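Local coordinates for hypothetical protein (Staphylococcus aureus subsp. aureus, PDB 2IL5) that is of unknown function but belongs to the family of Activator of Hsp90 ATPase homolog 1-like proteins, and so probably adopts a Bet v 1-like fold, at residues E31-K36 with V108-R113; L38-F43 with R48-I53. All coordinates share one frame; numbering follows the deposited sequence.

Interactions 1 and 2 lie with their centres about 17 Å apart, and both join the short helical region after the first strand to the same seven-stranded antiparallel sheet. Helices 26-32 and 36-39 follow each other; the first contributes to interaction 1, which reaches strand 104-112 inside the sheet, the second to interaction 2, which reaches edge strand 50-55. Along the sequence both segments of interaction 2 fall between those of interaction 1. The two contacts hold the helical region against two separate strands, and a probable hydrogen bond, Ala32 O to Trp42 NE1 at 2.8 Å, links them. With the long helix 136-166, the sheet is consistent with the Bet v 1-like helix-grip fold.

Interaction 1. Residues E31-K36 with V108-R113; sequences EAWTKK and VEFFER
The indole of Trp33 carries its half of this contact alone, laid against Val108 and Phe110 of the strand. Trp33 CB points toward the strand, and CG, anti to the carbonyl carbon (chi1 -79°), lies 3.9 Å from Phe110 CZ. The next atom outward, CD1, makes the closest approach, 3.5 Å to Phe110 CZ. NE1 follows at 3.7 Å from Phe110 CE2, in the plane of the phenyl ring at its edge; this buried nitrogen has no hydrogen-bond partner in the model. The two rings form an offset edge-to-face pair, the edge of Phe110 turned to the face of the Trp33 five-membered ring, with centroids 5.1 Å apart and planes at 61°. Val108 and Phe110 are alternate residues of strand 104-112, so both side chains leave the same side of the antiparallel sheet, the side on which helix 136-166 packs in a Bet v 1-like fold; Phe158 and Met161 of that helix also touch Trp33. Further along the indole, Val108 CG1 sits over the centre of the six-membered ring in a CH-pi contact, 3.8 Å from its centroid and only 2° off the normal. The Val108 CG1 methyl is thus almost equidistant from the six ring carbons. On the NE1 side of the six-membered ring, Trp33 CZ2 meets the second methyl, Val108 CG2, at 4.0 Å.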
ATOM      1  N   GLU A  31       5.706  -0.417  12.544  1.00 43.43           N
ATOM      2  CA  GLU A  31       6.905   0.329  12.189  1.00 44.29           C
ATOM      3  C   GLU A  31       7.231   0.299  10.678  1.00 44.29           C
ATOM      4  O   GLU A  31       7.627   1.331  10.106  1.00 44.93           O
ATOM      5  CB  GLU A  31       8.097  -0.194  12.995  1.00 44.25           C
ATOM      6  CG  GLU A  31       9.353   0.693  12.936  1.00 46.58           C
ATOM      7  CD  GLU A  31      10.518   0.200  13.847  1.00 48.80           C
ATOM      8  OE1 GLU A  31      10.982  -0.958  13.724  1.00 48.44           O
ATOM      9  OE2 GLU A  31      10.983   1.001  14.677  1.00 50.55           O
ATOM     10  N   ALA A  32       7.075  -0.868  10.041  1.00 43.73           N
ATOM     11  CA  ALA A  32       7.336  -1.024   8.591  1.00 43.10           C
ATOM     12  C   ALA A  32       6.584  -0.006   7.738  1.00 43.26           C
ATOM     13  O   ALA A  32       7.090   0.417   6.690  1.00 42.91           O
ATOM     14  CB  ALA A  32       6.995  -2.442   8.146  1.00 43.16           C
ATOM     15  N   TRP A  33       5.398   0.401   8.236  1.00 43.30           N
ATOM     16  CA  TRP A  33       4.417   1.238   7.551  1.00 43.43           C
ATOM     17  C   TRP A  33       4.626   2.703   7.835  1.00 43.68           C
ATOM     18  O   TRP A  33       4.029   3.547   7.175  1.00 42.88           O
ATOM     19  CB  TRP A  33       2.964   0.878   7.963  1.00 41.48           C
ATOM     20  CG  TRP A  33       2.407  -0.379   7.266  1.00 41.35           C
ATOM     21  CD1 TRP A  33       2.583  -1.699   7.658  1.00 39.44           C
ATOM     22  CD2 TRP A  33       1.585  -0.421   6.088  1.00 39.21           C
ATOM     23  NE1 TRP A  33       1.912  -2.544   6.791  1.00 39.56           N
ATOM     24  CE2 TRP A  33       1.300  -1.790   5.818  1.00 40.79           C
ATOM     25  CE3 TRP A  33       1.061   0.560   5.225  1.00 37.57           C
ATOM     26  CZ2 TRP A  33       0.499  -2.195   4.714  1.00 39.85           C
ATOM     27  CZ3 TRP A  33       0.274   0.145   4.111  1.00 37.45           C
ATOM     28  CH2 TRP A  33       0.013  -1.208   3.871  1.00 37.96           C
ATOM     29  N   THR A  34       5.457   3.000   8.829  1.00 44.26           N
ATOM     30  CA  THR A  34       5.463   4.351   9.400  1.00 44.80           C
ATOM     31  C   THR A  34       6.849   4.888   9.598  1.00 44.75           C
ATOM     32  O   THR A  34       7.027   6.008  10.084  1.00 44.66           O
ATOM     33  CB  THR A  34       4.678   4.433  10.748  1.00 44.58           C
ATOM     34  OG1 THR A  34       5.208   3.481  11.655  1.00 44.11           O
ATOM     35  CG2 THR A  34       3.172   4.191  10.530  1.00 44.28           C
ATOM     36  N   LYS A  35       7.828   4.080   9.217  1.00 45.26           N
ATOM     37  CA  LYS A  35       9.202   4.520   9.186  1.00 46.03           C
ATOM     38  C   LYS A  35       9.784   4.615   7.793  1.00 46.11           C
ATOM     39  O   LYS A  35       9.904   3.609   7.082  1.00 46.73           O
ATOM     40  CB  LYS A  35      10.073   3.626  10.065  1.00 46.60           C
ATOM     41  CG  LYS A  35      10.573   4.350  11.298  1.00 50.45           C
ATOM     42  CD  LYS A  35      11.481   5.539  10.858  1.00 56.22           C
ATOM     43  CE  LYS A  35      12.776   5.061  10.144  1.00 57.42           C
ATOM     44  NZ  LYS A  35      13.406   6.081   9.228  1.00 57.29           N
ATOM     45  N   LYS A  36      10.179   5.836   7.436  1.00 46.26           N
ATOM     46  CA  LYS A  36      10.778   6.190   6.138  1.00 46.05           C
ATOM     47  C   LYS A  36      11.836   5.229   5.581  1.00 45.73           C
ATOM     48  O   LYS A  36      11.760   4.792   4.430  1.00 45.27           O
ATOM     49  CB  LYS A  36      11.409   7.570   6.252  1.00 46.10           C
ATOM     50  CG  LYS A  36      11.357   8.371   4.995  1.00 46.97           C
ATOM     51  CD  LYS A  36      12.597   9.179   4.826  1.00 48.03           C
ATOM     52  CE  LYS A  36      12.729  10.213   5.901  1.00 49.72           C
ATOM     53  NZ  LYS A  36      14.143  10.577   6.045  1.00 50.61           N
ATOM     54  N   VAL A 108      -5.307  -0.334   7.061  1.00 42.32           N
ATOM     55  CA  VAL A 108      -4.616  -1.521   7.495  1.00 41.39           C
ATOM     56  C   VAL A 108      -4.608  -1.586   9.039  1.00 42.31           C
ATOM     57  O   VAL A 108      -4.163  -0.665   9.720  1.00 41.76           O
ATOM     58  CB  VAL A 108      -3.180  -1.669   6.838  1.00 41.53           C
ATOM     59  CG1 VAL A 108      -2.276  -0.522   7.224  1.00 38.81           C
ATOM     60  CG2 VAL A 108      -2.535  -3.043   7.218  1.00 37.14           C
ATOM     61  N   GLU A 109      -5.139  -2.690   9.570  1.00 42.90           N
ATOM     62  CA  GLU A 109      -5.191  -2.902  10.992  1.00 42.72           C
ATOM     63  C   GLU A 109      -4.262  -4.041  11.450  1.00 43.17           C
ATOM     64  O   GLU A 109      -4.155  -5.066  10.786  1.00 41.76           O
ATOM     65  CB  GLU A 109      -6.639  -3.136  11.433  1.00 42.23           C
ATOM     66  CG  GLU A 109      -6.916  -2.525  12.801  1.00 44.08           C
ATOM     67  CD  GLU A 109      -8.356  -2.626  13.260  1.00 45.95           C
ATOM     68  OE1 GLU A 109      -9.249  -3.038  12.477  1.00 43.15           O
ATOM     69  OE2 GLU A 109      -8.588  -2.244  14.430  1.00 46.08           O
ATOM     70  N   PHE A 110      -3.612  -3.825  12.604  1.00 44.66           N
ATOM     71  CA  PHE A 110      -2.660  -4.761  13.216  1.00 45.99           C
ATOM     72  C   PHE A 110      -3.213  -5.304  14.551  1.00 47.18           C
ATOM     73  O   PHE A 110      -3.512  -4.528  15.457  1.00 48.59           O
ATOM     74  CB  PHE A 110      -1.305  -4.057  13.432  1.00 45.71           C
ATOM     75  CG  PHE A 110      -0.833  -3.293  12.233  1.00 45.65           C
ATOM     76  CD1 PHE A 110      -1.064  -1.920  12.127  1.00 46.93           C
ATOM     77  CD2 PHE A 110      -0.214  -3.948  11.172  1.00 44.47           C
ATOM     78  CE1 PHE A 110      -0.678  -1.201  10.978  1.00 45.15           C
ATOM     79  CE2 PHE A 110       0.182  -3.242  10.036  1.00 44.11           C
ATOM     80  CZ  PHE A 110      -0.043  -1.868   9.940  1.00 42.92           C
ATOM     81  N   PHE A 111      -3.393  -6.615  14.659  1.00 47.92           N
ATOM     82  CA  PHE A 111      -3.841  -7.246  15.904  1.00 49.12           C
ATOM     83  C   PHE A 111      -2.774  -8.167  16.452  1.00 50.69           C
ATOM     84  O   PHE A 111      -2.139  -8.903  15.696  1.00 50.56           O
ATOM     85  CB  PHE A 111      -5.114  -8.071  15.689  1.00 48.40           C
ATOM     86  CG  PHE A 111      -6.309  -7.257  15.292  1.00 47.36           C
ATOM     87  CD1 PHE A 111      -6.526  -6.919  13.947  1.00 41.63           C
ATOM     88  CD2 PHE A 111      -7.237  -6.841  16.258  1.00 44.78           C
ATOM     89  CE1 PHE A 111      -7.635  -6.160  13.575  1.00 41.93           C
ATOM     90  CE2 PHE A 111      -8.373  -6.089  15.883  1.00 44.63           C
ATOM     91  CZ  PHE A 111      -8.570  -5.762  14.535  1.00 42.18           C
ATOM     92  N   GLU A 112      -2.575  -8.132  17.767  1.00 52.94           N
ATOM     93  CA  GLU A 112      -1.676  -9.088  18.433  1.00 54.83           C
ATOM     94  C   GLU A 112      -2.360 -10.448  18.517  1.00 55.74           C
ATOM     95  O   GLU A 112      -3.529 -10.536  18.903  1.00 56.07           O
ATOM     96  CB  GLU A 112      -1.339  -8.608  19.834  1.00 54.95           C
ATOM     97  CG  GLU A 112       0.086  -8.908  20.290  1.00 58.17           C
ATOM     98  CD  GLU A 112       0.537  -7.974  21.409  1.00 61.76           C
ATOM     99  OE1 GLU A 112      -0.233  -7.017  21.708  1.00 61.06           O
ATOM    100  OE2 GLU A 112       1.645  -8.204  21.980  1.00 61.52           O
ATOM    101  N   ARG A 113      -1.655 -11.498  18.115  1.00 56.50           N
ATOM    102  CA  ARG A 113      -2.163 -12.855  18.291  1.00 57.57           C
ATOM    103  C   ARG A 113      -1.698 -13.409  19.637  1.00 58.52           C
ATOM    104  O   ARG A 113      -0.764 -12.868  20.239  1.00 58.47           O
ATOM    105  CB  ARG A 113      -1.663 -13.747  17.164  1.00 57.18           C
ATOM    106  CG  ARG A 113      -1.850 -13.151  15.797  1.00 55.13           C
ATOM    107  CD  ARG A 113      -0.801 -13.652  14.837  1.00 52.64           C
ATOM    108  NE  ARG A 113      -0.958 -15.069  14.530  1.00 52.52           N
ATOM    109  CZ  ARG A 113       0.027 -15.838  14.065  1.00 53.90           C
ATOM    110  NH1 ARG A 113       1.228 -15.315  13.851  1.00 54.62           N
ATOM    111  NH2 ARG A 113      -0.183 -17.130  13.807  1.00 52.28           N
TER

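Interaction 2. Residues L38-F43 with R48-I53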
ATOM      1  N   LEU A  38      12.464   2.295   6.343  1.00 45.69           N
ATOM      2  CA  LEU A  38      11.874   0.983   6.157  1.00 45.73           C
ATOM      3  C   LEU A  38      10.926   1.001   4.936  1.00 45.70           C
ATOM      4  O   LEU A  38      11.045   0.153   4.056  1.00 45.72           O
ATOM      5  CB  LEU A  38      11.131   0.512   7.416  1.00 45.60           C
ATOM      6  CG  LEU A  38      11.946   0.325   8.692  1.00 45.86           C
ATOM      7  CD1 LEU A  38      11.092  -0.299   9.790  1.00 44.07           C
ATOM      8  CD2 LEU A  38      13.227  -0.495   8.447  1.00 44.04           C
ATOM      9  N   LEU A  39      10.023   1.980   4.871  1.00 45.13           N
ATOM     10  CA  LEU A  39       9.108   2.130   3.734  1.00 44.74           C
ATOM     11  C   LEU A  39       9.842   2.232   2.393  1.00 45.17           C
ATOM     12  O   LEU A  39       9.351   1.738   1.363  1.00 44.81           O
ATOM     13  CB  LEU A  39       8.254   3.379   3.902  1.00 44.55           C
ATOM     14  CG  LEU A  39       7.094   3.355   4.892  1.00 44.00           C
ATOM     15  CD1 LEU A  39       6.732   4.821   5.255  1.00 43.52           C
ATOM     16  CD2 LEU A  39       5.883   2.536   4.359  1.00 41.75           C
ATOM     17  N   LYS A  40      11.019   2.868   2.422  1.00 44.98           N
ATOM     18  CA  LYS A  40      11.855   3.052   1.240  1.00 44.82           C
ATOM     19  C   LYS A  40      12.299   1.736   0.631  1.00 44.64           C
ATOM     20  O   LYS A  40      12.655   1.685  -0.553  1.00 44.67           O
ATOM     21  CB  LYS A  40      13.043   3.965   1.556  1.00 45.52           C
ATOM     22  CG  LYS A  40      14.351   3.307   1.928  1.00 46.49           C
ATOM     23  CD  LYS A  40      15.466   4.339   1.897  1.00 49.21           C
ATOM     24  CE  LYS A  40      15.718   4.862   0.487  1.00 51.71           C
ATOM     25  NZ  LYS A  40      16.996   5.640   0.356  1.00 53.80           N
ATOM     26  N   GLN A  41      12.218   0.678   1.440  1.00 44.15           N
ATOM     27  CA  GLN A  41      12.633  -0.644   1.058  1.00 43.97           C
ATOM     28  C   GLN A  41      11.515  -1.505   0.497  1.00 44.74           C
ATOM     29  O   GLN A  41      11.811  -2.546  -0.104  1.00 45.36           O
ATOM     30  CB  GLN A  41      13.296  -1.368   2.242  1.00 44.37           C
ATOM     31  CG  GLN A  41      14.495  -0.637   2.836  1.00 42.94           C
ATOM     32  CD  GLN A  41      15.179  -1.406   3.967  1.00 44.20           C
ATOM     33  OE1 GLN A  41      15.651  -2.529   3.780  1.00 44.52           O
ATOM     34  NE2 GLN A  41      15.248  -0.788   5.144  1.00 41.62           N
ATOM     35  N   TRP A  42      10.253  -1.088   0.633  1.00 44.82           N
ATOM     36  CA  TRP A  42       9.153  -1.987   0.245  1.00 44.71           C
ATOM     37  C   TRP A  42       7.894  -1.345  -0.288  1.00 44.75           C
ATOM     38  O   TRP A  42       7.177  -1.976  -1.037  1.00 45.52           O
ATOM     39  CB  TRP A  42       8.763  -2.927   1.399  1.00 43.52           C
ATOM     40  CG  TRP A  42       7.977  -2.272   2.504  1.00 41.55           C
ATOM     41  CD1 TRP A  42       8.490  -1.672   3.624  1.00 40.20           C
ATOM     42  CD2 TRP A  42       6.538  -2.193   2.626  1.00 41.30           C
ATOM     43  NE1 TRP A  42       7.453  -1.199   4.423  1.00 41.92           N
ATOM     44  CE2 TRP A  42       6.253  -1.514   3.839  1.00 41.15           C
ATOM     45  CE3 TRP A  42       5.456  -2.620   1.825  1.00 39.90           C
ATOM     46  CZ2 TRP A  42       4.928  -1.245   4.265  1.00 41.14           C
ATOM     47  CZ3 TRP A  42       4.151  -2.365   2.257  1.00 39.06           C
ATOM     48  CH2 TRP A  42       3.905  -1.687   3.475  1.00 39.40           C
ATOM     49  N   PHE A  43       7.590  -0.129   0.130  1.00 45.57           N
ATOM     50  CA  PHE A  43       6.290   0.459  -0.191  1.00 45.75           C
ATOM     51  C   PHE A  43       6.341   1.210  -1.507  1.00 45.94           C
ATOM     52  O   PHE A  43       6.783   2.353  -1.537  1.00 44.93           O
ATOM     53  CB  PHE A  43       5.836   1.396   0.931  1.00 46.32           C
ATOM     54  CG  PHE A  43       4.424   1.833   0.799  1.00 46.05           C
ATOM     55  CD1 PHE A  43       4.113   3.081   0.258  1.00 48.35           C
ATOM     56  CD2 PHE A  43       3.388   0.992   1.191  1.00 49.43           C
ATOM     57  CE1 PHE A  43       2.779   3.485   0.111  1.00 49.13           C
ATOM     58  CE2 PHE A  43       2.054   1.389   1.042  1.00 50.63           C
ATOM     59  CZ  PHE A  43       1.764   2.646   0.503  1.00 49.75           C
ATOM     60  N   ARG A  48      17.104  -0.414  -3.940  1.00 43.16           N
ATOM     61  CA  ARG A  48      17.862  -0.144  -5.158  1.00 44.00           C
ATOM     62  C   ARG A  48      17.216   0.742  -6.184  1.00 44.75           C
ATOM     63  O   ARG A  48      17.925   1.419  -6.917  1.00 45.70           O
ATOM     64  CB  ARG A  48      18.364  -1.428  -5.818  1.00 43.76           C
ATOM     65  CG  ARG A  48      19.662  -1.848  -5.199  1.00 43.82           C
ATOM     66  CD  ARG A  48      20.193  -3.137  -5.780  1.00 44.90           C
ATOM     67  NE  ARG A  48      21.002  -2.981  -6.985  1.00 40.77           N
ATOM     68  CZ  ARG A  48      22.231  -2.467  -7.026  1.00 42.27           C
ATOM     69  NH1 ARG A  48      22.892  -2.416  -8.171  1.00 39.87           N
ATOM     70  NH2 ARG A  48      22.798  -1.985  -5.937  1.00 44.06           N
ATOM     71  N   THR A  49      15.886   0.737  -6.264  1.00 45.71           N
ATOM     72  CA  THR A  49      15.208   1.569  -7.251  1.00 45.50           C
ATOM     73  C   THR A  49      14.735   2.921  -6.687  1.00 46.81           C
ATOM     74  O   THR A  49      14.390   3.835  -7.451  1.00 47.37           O
ATOM     75  CB  THR A  49      14.051   0.820  -7.908  1.00 45.74           C
ATOM     76  OG1 THR A  49      13.111   0.393  -6.900  1.00 41.37           O
ATOM     77  CG2 THR A  49      14.609  -0.394  -8.698  1.00 43.70           C
ATOM     78  N   ASN A  50      14.726   3.066  -5.364  1.00 47.08           N
ATOM     79  CA  ASN A  50      14.280   4.331  -4.784  1.00 47.54           C
ATOM     80  C   ASN A  50      15.167   5.524  -5.160  1.00 47.93           C
ATOM     81  O   ASN A  50      16.400   5.474  -5.005  1.00 47.62           O
ATOM     82  CB  ASN A  50      14.112   4.242  -3.279  1.00 46.91           C
ATOM     83  CG  ASN A  50      13.349   5.427  -2.719  1.00 49.28           C
ATOM     84  OD1 ASN A  50      13.884   6.167  -1.891  1.00 50.79           O
ATOM     85  ND2 ASN A  50      12.085   5.629  -3.180  1.00 47.38           N
ATOM     86  N   LYS A  51      14.512   6.583  -5.641  1.00 48.30           N
ATOM     87  CA  LYS A  51      15.158   7.824  -6.055  1.00 48.85           C
ATOM     88  C   LYS A  51      15.044   8.870  -4.962  1.00 48.90           C
ATOM     89  O   LYS A  51      16.036   9.446  -4.528  1.00 48.28           O
ATOM     90  CB  LYS A  51      14.464   8.375  -7.289  1.00 49.17           C
ATOM     91  CG  LYS A  51      14.912   7.848  -8.582  1.00 49.71           C
ATOM     92  CD  LYS A  51      14.555   8.841  -9.663  1.00 51.94           C
ATOM     93  CE  LYS A  51      15.606   9.962  -9.775  1.00 54.97           C
ATOM     94  NZ  LYS A  51      16.980   9.474 -10.186  1.00 54.25           N
ATOM     95  N   GLU A  52      13.805   9.142  -4.563  1.00 49.54           N
ATOM     96  CA  GLU A  52      13.508   9.986  -3.404  1.00 50.32           C
ATOM     97  C   GLU A  52      12.423   9.330  -2.587  1.00 50.06           C
ATOM     98  O   GLU A  52      11.492   8.729  -3.132  1.00 50.14           O
ATOM     99  CB  GLU A  52      12.965  11.362  -3.803  1.00 50.36           C
ATOM    100  CG  GLU A  52      13.768  12.198  -4.780  1.00 54.42           C
ATOM    101  CD  GLU A  52      12.994  13.463  -5.201  1.00 58.31           C
ATOM    102  OE1 GLU A  52      12.174  13.971  -4.394  1.00 58.39           O
ATOM    103  OE2 GLU A  52      13.209  13.936  -6.343  1.00 59.81           O
ATOM    104  N   ILE A  53      12.535   9.487  -1.272  1.00 50.53           N
ATOM    105  CA  ILE A  53      11.414   9.313  -0.358  1.00 49.87           C
ATOM    106  C   ILE A  53      11.399  10.425   0.712  1.00 50.49           C
ATOM    107  O   ILE A  53      12.383  10.643   1.426  1.00 50.44           O
ATOM    108  CB  ILE A  53      11.405   7.893   0.285  1.00 49.48           C
ATOM    109  CG1 ILE A  53      10.240   7.762   1.282  1.00 46.99           C
ATOM    110  CG2 ILE A  53      12.798   7.568   0.895  1.00 49.31           C
ATOM    111  CD1 ILE A  53       9.921   6.373   1.719  1.00 43.71           C
TER
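Lys40 and Ile53 meet through their aliphatic parts, and apolar packing makes up most of this contact. Lys40 CB lies 3.7 Å from Ile53 CG2, and the Ile53 end methyl, CD1, comes as near to the backbone Lys40 N, also 3.7 Å. That methyl gets there because Ile53 CG1 stands anti to the backbone N (chi1 178°) and the chain continues extended, carrying CD1 up to the backbone of Lys40. There it also touches Leu39 CB at 4.1 Å, so one methyl packs against two successive residues of the 38-43 segment.

Ile53 and Asn50 both point at this segment from strand 50-55, an outermost strand of the seven-stranded antiparallel sheet in this Bet v 1-like family. Between them Lys51 and Glu52 form a classic beta bulge, both facing Val66 on the adjacent strand 62-68. With the extra residue in the strand, Asn50 and Ile53 can turn to the same side although they are three positions apart, while Lys51 and Glu52 point away.

The polar group at the contact is the Asn50 amide. Lys40 bends at chi3 (-66°) and crosses Asn50 at about a right angle, bringing its CE methylene, rather than its amine, closest to Asn50 OD1, at 3.3 Å; Lys40 NZ stays 3.9 Å from the same oxygen. The other end of the amide is held within its own chain region: Asn50 ND2 donates to Glu52 O at 3.2 Å with a bent N-H...O angle of 138°, approaching from above the carbonyl plane, and it also bonds Thr45 OG1. Those two bonds to ND2 help fix the rotation of the amide and turn OD1 toward the lysine chain.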